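Local coordinates for protease (Penicillium cyclopium, PDB 5Z6O), which hydrolyses peptide bonds as a subtilisin-family serine protease akin to proteinase K, and probably cleaves casein, gelatin and type IV collagen, at residues E166-D169 and A170-S174; D191-A194 and S195-F199; E245-T249 and S250-A254. All coordinates share one frame; numbering follows the deposited sequence. Where two conformers were deposited one is given.

Contact 1 (E166-D169 and A170-S174)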
loop_
_atom_site.group_PDB
_atom_site.type_symbol
_atom_site.label_atom_id
_atom_site.label_comp_id
_atom_site.label_asym_id
_atom_site.label_seq_id
_atom_site.Cartn_x
_atom_site.Cartn_y
_atom_site.Cartn_z
ATOM N N GLU A 166 -6.811 15.555 2.728
ATOM C CA GLU A 166 -7.253 16.936 2.903
ATOM C C GLU A 166 -8.692 17.152 2.451
ATOM O O GLU A 166 -9.109 18.305 2.268
ATOM C CB GLU A 166 -6.310 17.891 2.176
ATOM C CG GLU A 166 -4.868 17.767 2.625
ATOM C CD GLU A 166 -4.119 16.692 1.840
ATOM O OE1 GLU A 166 -4.384 16.493 0.625
ATOM O OE2 GLU A 166 -3.256 16.037 2.444
ATOM N N ALA A 167 -9.461 16.074 2.281
ATOM C CA ALA A 167 -10.840 16.156 1.829
ATOM C C ALA A 167 -10.950 17.077 0.615
ATOM O O ALA A 167 -11.766 18.004 0.563
ATOM C CB ALA A 167 -11.749 16.617 2.970
ATOM N N GLN A 168 -10.092 16.848 -0.371
ATOM C CA GLN A 168 -10.164 17.630 -1.584
ATOM C C GLN A 168 -9.911 16.739 -2.788
ATOM O O GLN A 168 -9.563 15.556 -2.667
ATOM C CB GLN A 168 -9.179 18.806 -1.547
ATOM C CG GLN A 168 -7.719 18.451 -1.730
ATOM C CD GLN A 168 -6.814 19.693 -1.752
ATOM O OE1 GLN A 168 -5.960 19.850 -2.634
ATOM N NE2 GLN A 168 -6.999 20.571 -0.768
ATOM N N ASP A 169 -10.077 17.323 -3.967
ATOM C CA ASP A 169 -9.792 16.595 -5.192
ATOM C C ASP A 169 -8.309 16.255 -5.271
ATOM O O ASP A 169 -7.453 17.138 -5.216
ATOM C CB ASP A 169 -10.233 17.421 -6.396
ATOM C CG ASP A 169 -10.293 16.615 -7.662
ATOM O OD1 ASP A 169 -9.255 16.067 -8.065
ATOM O OD2 ASP A 169 -11.382 16.506 -8.273
ATOM N N ALA A 170 -8.000 14.970 -5.422
ATOM C CA ALA A 170 -6.606 14.547 -5.395
ATOM C C ALA A 170 -5.833 14.946 -6.638
ATOM O O ALA A 170 -4.625 14.703 -6.690
ATOM C CB ALA A 170 -6.512 13.027 -5.198
ATOM N N SER A 171 -6.467 15.540 -7.650
ATOM C CA SER A 171 -5.683 15.976 -8.799
ATOM C C SER A 171 -4.711 17.102 -8.457
ATOM O O SER A 171 -3.797 17.366 -9.248
ATOM C CB SER A 171 -6.608 16.435 -9.925
ATOM O OG SER A 171 -7.348 17.550 -9.482
ATOM N N ASN A 172 -4.866 17.750 -7.303
ATOM C CA ASN A 172 -3.963 18.812 -6.858
ATOM C C ASN A 172 -2.817 18.298 -6.008
ATOM O O ASN A 172 -2.119 19.100 -5.372
ATOM C CB ASN A 172 -4.726 19.866 -6.045
ATOM C CG ASN A 172 -5.953 20.376 -6.760
ATOM O OD1 ASN A 172 -5.844 20.978 -7.836
ATOM N ND2 ASN A 172 -7.139 20.141 -6.167
ATOM N N SER A 173 -2.601 16.989 -5.978
ATOM C CA SER A 173 -1.613 16.383 -5.106
ATOM C C SER A 173 -0.683 15.501 -5.920
ATOM O O SER A 173 -1.086 14.936 -6.939
ATOM C CB SER A 173 -2.298 15.559 -4.010
ATOM O OG SER A 173 -2.976 16.409 -3.109
ATOM N N SER A 174 0.561 15.385 -5.455
ATOM C CA SER A 174 1.559 14.550 -6.089
ATOM C C SER A 174 2.141 13.609 -5.050
ATOM O O SER A 174 2.441 14.040 -3.940
ATOM C CB SER A 174 2.681 15.402 -6.697
ATOM O OG SER A 174 2.169 16.073 -7.833
HETATM O O HOH W 1 -1.930 15.750 -0.506
#
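Asp169 reaches its carboxylate forward over the next peptide, so that a single oxygen, OD1, grips Ser171 twice. With CG anti to the backbone N (chi1 -166°), OD1 reaches the backbone N of Ser171 at 2.9 Å in a nearly straight bond (164°) that uses its anti lone pair, closing an Asx turn. The hydroxyl of Ser171 donates to the same oxygen, OG to OD1 being 2.8 Å, but comes from well above the carboxylate plane. A short acid followed two places later by serine is well suited to such a double grip. With an alanine in place of Asp169, the N and OG of Ser171 would probably lose their shared acceptor and the serine hydroxyl would be left free to turn.

Asp169 O receives two weak bonds, from Asn172 N (3.4 Å) and Asn172 ND2 (3.2 Å). The side chains of Gln168 and Asn172 cross obliquely, with their amide planes 85° apart, and Gln168 OE1 rests against CB of Asn172 at 3.6 Å. Nearer the start of the loop, Glu166 bends at CG towards Ser173, and a water donates to Glu166 OE1 (2.8 Å); its further link to Ser173 OG is doubtful, because that side chain has two conformers.

The loop leaves strand 157-162 of the central parallel sheet and runs through the short 3-10 turn at 170-171 into strand 173-174. There Ser174 pairs with Gly139 of the antiparallel strand 139-140, while its OG bonds Asn146 of helix 143-154.

Contact 2 (D191-A194 and S195-F199)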
loop_
_atom_site.group_PDB
_atom_site.type_symbol
_atom_site.label_atom_id
_atom_site.label_comp_id
_atom_site.label_asym_id
_atom_site.label_seq_id
_atom_site.Cartn_x
_atom_site.Cartn_y
_atom_site.Cartn_z
ATOM N N ASP A 191 -18.328 0.806 5.371
ATOM C CA ASP A 191 -18.249 0.974 3.927
ATOM C C ASP A 191 -18.541 2.411 3.510
ATOM O O ASP A 191 -18.919 2.662 2.374
ATOM C CB ASP A 191 -19.167 0.014 3.164
ATOM C CG ASP A 191 -18.615 -1.413 3.095
ATOM O OD1 ASP A 191 -17.423 -1.647 3.426
ATOM O OD2 ASP A 191 -19.362 -2.293 2.695
ATOM N N GLY A 192 -18.320 3.373 4.387
ATOM C CA GLY A 192 -18.399 4.758 3.970
ATOM C C GLY A 192 -17.074 5.292 3.476
ATOM O O GLY A 192 -16.023 4.681 3.664
ATOM N N SER A 193 -17.143 6.449 2.816
ATOM C CA SER A 193 -15.951 7.171 2.411
ATOM C C SER A 193 -15.478 7.937 3.631
ATOM O O SER A 193 -16.252 8.701 4.211
ATOM C CB SER A 193 -16.263 8.108 1.240
ATOM O OG SER A 193 -15.125 8.856 0.858
ATOM N N ALA A 194 -14.228 7.718 4.047
ATOM C CA ALA A 194 -13.726 8.359 5.260
ATOM C C ALA A 194 -13.767 9.874 5.102
ATOM O O ALA A 194 -13.532 10.389 4.019
ATOM C CB ALA A 194 -12.290 7.903 5.533
ATOM N N SER A 195 -14.076 10.592 6.186
ATOM C CA SER A 195 -14.323 12.032 6.050
ATOM C C SER A 195 -13.094 12.787 5.549
ATOM O O SER A 195 -13.228 13.818 4.880
ATOM C CB SER A 195 -14.771 12.609 7.393
ATOM O OG SER A 195 -13.824 12.326 8.402
ATOM N N PHE A 196 -11.895 12.317 5.887
ATOM C CA PHE A 196 -10.674 13.019 5.506
ATOM C C PHE A 196 -10.183 12.688 4.105
ATOM O O PHE A 196 -9.243 13.335 3.645
ATOM C CB PHE A 196 -9.551 12.679 6.496
ATOM C CG PHE A 196 -9.348 11.195 6.679
ATOM C CD1 PHE A 196 -8.622 10.463 5.733
ATOM C CD2 PHE A 196 -9.908 10.515 7.773
ATOM C CE1 PHE A 196 -8.459 9.087 5.874
ATOM C CE2 PHE A 196 -9.725 9.128 7.945
ATOM C CZ PHE A 196 -8.988 8.407 6.969
ATOM N N THR A 197 -10.735 11.688 3.420
ATOM C CA THR A 197 -10.058 11.198 2.219
ATOM C C THR A 197 -10.166 12.181 1.064
ATOM O O THR A 197 -11.200 12.821 0.863
ATOM C CB THR A 197 -10.587 9.811 1.783
ATOM O OG1 THR A 197 -9.709 9.281 0.772
ATOM C CG2 THR A 197 -12.000 9.902 1.190
ATOM N N ASN A 198 -9.077 12.300 0.308
ATOM C CA ASN A 198 -9.147 12.960 -0.984
ATOM C C ASN A 198 -9.946 12.081 -1.933
ATOM O O ASN A 198 -10.131 10.888 -1.686
ATOM C CB ASN A 198 -7.744 13.235 -1.540
ATOM C CG ASN A 198 -7.050 14.417 -0.861
ATOM O OD1 ASN A 198 -7.590 15.059 0.030
ATOM N ND2 ASN A 198 -5.830 14.681 -1.273
ATOM N N PHE A 199 -10.446 12.685 -3.018
ATOM C CA PHE A 199 -11.409 12.026 -3.902
ATOM C C PHE A 199 -11.191 12.543 -5.317
ATOM O O PHE A 199 -10.185 13.199 -5.618
ATOM C CB PHE A 199 -12.859 12.288 -3.443
ATOM C CG PHE A 199 -13.139 13.743 -3.196
ATOM C CD1 PHE A 199 -13.443 14.605 -4.261
ATOM C CD2 PHE A 199 -13.043 14.264 -1.910
ATOM C CE1 PHE A 199 -13.662 15.956 -4.028
ATOM C CE2 PHE A 199 -13.270 15.608 -1.676
ATOM C CZ PHE A 199 -13.570 16.450 -2.735
#
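Ala194 opens a tight turn, its methyl against the ring of Phe196 and its carbonyl against Thr197. The methyl stands over one face of the phenyl group, shifted toward the rim: CB is 3.9 Å from the ring centroid, 22° off the normal, and 3.6 Å from CZ, a CH-pi contact. Phe196 has CG between its backbone N and carbonyl carbon (chi1 53°), and this folds the ring back over the turn. Alanine suits the site because its single carbon fits under the ring.

Ala194 O accepts Thr197 N at 3.1 Å, with the donor lying above the carbonyl plane, and so closes a type I beta turn. Ser195 takes the second position. Its CB points away from the preceding residues, and a small polar residue suits this exposed corner.

The turn belongs to the connection between strands 182-187 and 205-208, the last two of the seven parallel strands in the subtilisin alpha/beta fold. A backbone bond of Ala194 with Ala186 ties it to the first of them.

Thr197 uses both branches of its side chain, and threonine suits the place because it offers a methyl for packing inside the turn and a hydroxyl for two bonds. CG2 packs 3.3 Å from Ala194 O and equally near Ser193 OG, whose own bond is to Tyr206 on strand 205-208. The other branch, OG1, is buried and links Asn198 O to the backbone of strand 182-187: it donates to Asn198 O at 3.0 Å, in the carbonyl plane and on a lone pair, and also bonds Ala186 N.

Contact 3 (E245-T249 and S250-A254)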
loop_
_atom_site.group_PDB
_atom_site.type_symbol
_atom_site.label_atom_id
_atom_site.label_comp_id
_atom_site.label_asym_id
_atom_site.label_seq_id
_atom_site.Cartn_x
_atom_site.Cartn_y
_atom_site.Cartn_z
ATOM N N GLU A 245 -2.066 -15.102 -9.996
ATOM C CA GLU A 245 -2.541 -15.112 -11.388
ATOM C C GLU A 245 -1.449 -14.795 -12.393
ATOM O O GLU A 245 -1.672 -14.933 -13.603
ATOM C CB GLU A 245 -3.651 -14.070 -11.586
ATOM C CG GLU A 245 -4.830 -14.224 -10.666
ATOM C CD GLU A 245 -5.902 -13.170 -10.904
ATOM O OE1 GLU A 245 -5.638 -12.164 -11.598
ATOM O OE2 GLU A 245 -7.005 -13.339 -10.366
ATOM N N GLY A 246 -0.311 -14.311 -11.933
ATOM C CA GLY A 246 0.749 -13.921 -12.839
ATOM C C GLY A 246 0.521 -12.594 -13.533
ATOM O O GLY A 246 1.149 -12.332 -14.564
ATOM N N THR A 247 -0.380 -11.754 -13.032
ATOM C CA THR A 247 -0.547 -10.449 -13.665
ATOM C C THR A 247 0.743 -9.637 -13.525
ATOM O O THR A 247 1.511 -9.801 -12.583
ATOM C CB THR A 247 -1.761 -9.702 -13.071
ATOM O OG1 THR A 247 -1.866 -8.395 -13.664
ATOM C CG2 THR A 247 -1.643 -9.511 -11.599
ATOM N N THR A 248 1.023 -8.809 -14.515
ATOM C CA THR A 248 2.252 -8.019 -14.487
ATOM C C THR A 248 1.994 -6.637 -13.871
ATOM O O THR A 248 0.852 -6.171 -13.767
ATOM C CB THR A 248 2.808 -7.850 -15.901
ATOM O OG1 THR A 248 1.748 -7.369 -16.740
ATOM C CG2 THR A 248 3.321 -9.191 -16.433
ATOM N N THR A 249 3.089 -5.970 -13.481
ATOM C CA THR A 249 2.982 -4.651 -12.852
ATOM C C THR A 249 2.143 -3.666 -13.673
ATOM O O THR A 249 1.351 -2.906 -13.113
ATOM C CB THR A 249 4.371 -4.052 -12.622
ATOM O OG1 THR A 249 5.068 -3.938 -13.870
ATOM C CG2 THR A 249 5.195 -4.875 -11.683
ATOM N N SER A 250 2.292 -3.660 -15.003
ATOM C CA SER A 250 1.575 -2.674 -15.814
ATOM C C SER A 250 0.068 -2.910 -15.845
ATOM O O SER A 250 -0.681 -1.955 -16.064
ATOM C CB SER A 250 2.143 -2.642 -17.251
ATOM O OG SER A 250 2.145 -3.937 -17.849
ATOM N N SER A 251 -0.403 -4.131 -15.576
ATOM C CA SER A 251 -1.827 -4.463 -15.639
ATOM C C SER A 251 -2.476 -4.608 -14.261
ATOM O O SER A 251 -3.692 -4.869 -14.174
ATOM C CB SER A 251 -2.024 -5.762 -16.447
ATOM O OG SER A 251 -1.767 -5.532 -17.846
ATOM N N ALA A 252 -1.688 -4.485 -13.184
ATOM C CA ALA A 252 -2.193 -4.862 -11.868
ATOM C C ALA A 252 -3.246 -3.873 -11.372
ATOM O O ALA A 252 -4.235 -4.275 -10.746
ATOM C CB ALA A 252 -1.022 -4.989 -10.897
ATOM N N CYS A 253 -3.075 -2.567 -11.632
ATOM C CA CYS A 253 -4.110 -1.653 -11.144
ATOM C C CYS A 253 -5.419 -1.941 -11.852
ATOM O O CYS A 253 -6.485 -2.006 -11.218
ATOM C CB CYS A 253 -3.674 -0.190 -11.345
ATOM S SG CYS A 253 -4.729 1.020 -10.499
ATOM N N ALA A 254 -5.348 -2.191 -13.171
ATOM C CA ALA A 254 -6.586 -2.428 -13.911
ATOM C C ALA A 254 -7.261 -3.720 -13.455
ATOM O O ALA A 254 -8.500 -3.779 -13.370
ATOM C CB ALA A 254 -6.303 -2.484 -15.417
HETATM O O HOH W 2 -0.722 -1.073 -12.735
HETATM O O HOH W 3 4.943 -4.909 -16.639
#
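Thr248 O opens helix 249-259 by accepting Ser251 N at 3.0 Å, from above the carbonyl plane, and Thr249 O takes Ala252 N in a weak bond of 3.4 Å.

Around this first turn Ser250 and Ser251 are exposed, as befits small polar residues, while Thr249 and Ala252 are buried and face inward. Thr247, just before the helix, lays its OG1 against CB of Ser251 at 3.8 Å, a reach set by a hydroxyl anti to its backbone N (chi1 177°), while Thr247 also touches Leu241 of the preceding helix. Ala252 brings its methyl within 3.6 Å of Thr248 O; alanine suits this buried place, its side chain also touching Phe158 of strand 157-162. Thr249 packs against Phe158 and Met242, yet its OG1 meets a water at 2.9 Å, and the same water bonds Ser250 OG at 3.2 Å. A second water is placed between Thr249 O and Cys253 N, 3.0 Å from the latter, and Cys253 anchors the helix through its disulfide to Cys182.

The chemistry implies a helix start whose hydroxyls add little direct bonding across the turn: those of Thr249 and Ser250 share a water, while the turn itself is held by the bond to Thr248 O, with a weak second one from Thr249 O.

Contacts 1 and 2 are neighbours, with centres about 12 Å apart. The loops join through Ala170 N and Phe199 O (2.8 Å) and through Glu166 N and Asn198 OD1 (2.9 Å), both probable hydrogen bonds. Both lie near the bound phenylmethanesulfonic acid: the side chain of Glu166 comes within about 4 Å of it and that of Phe196 within about 6 Å. Phe196 also touches Asn165, which lines the same pocket and, as in other subtilisins, probably contributes to the oxyanion hole. Contact 3 stands apart, its centre about 26 Å from each of the others, and lies where helices 227-245 and 249-259 meet, away from the annotated sites.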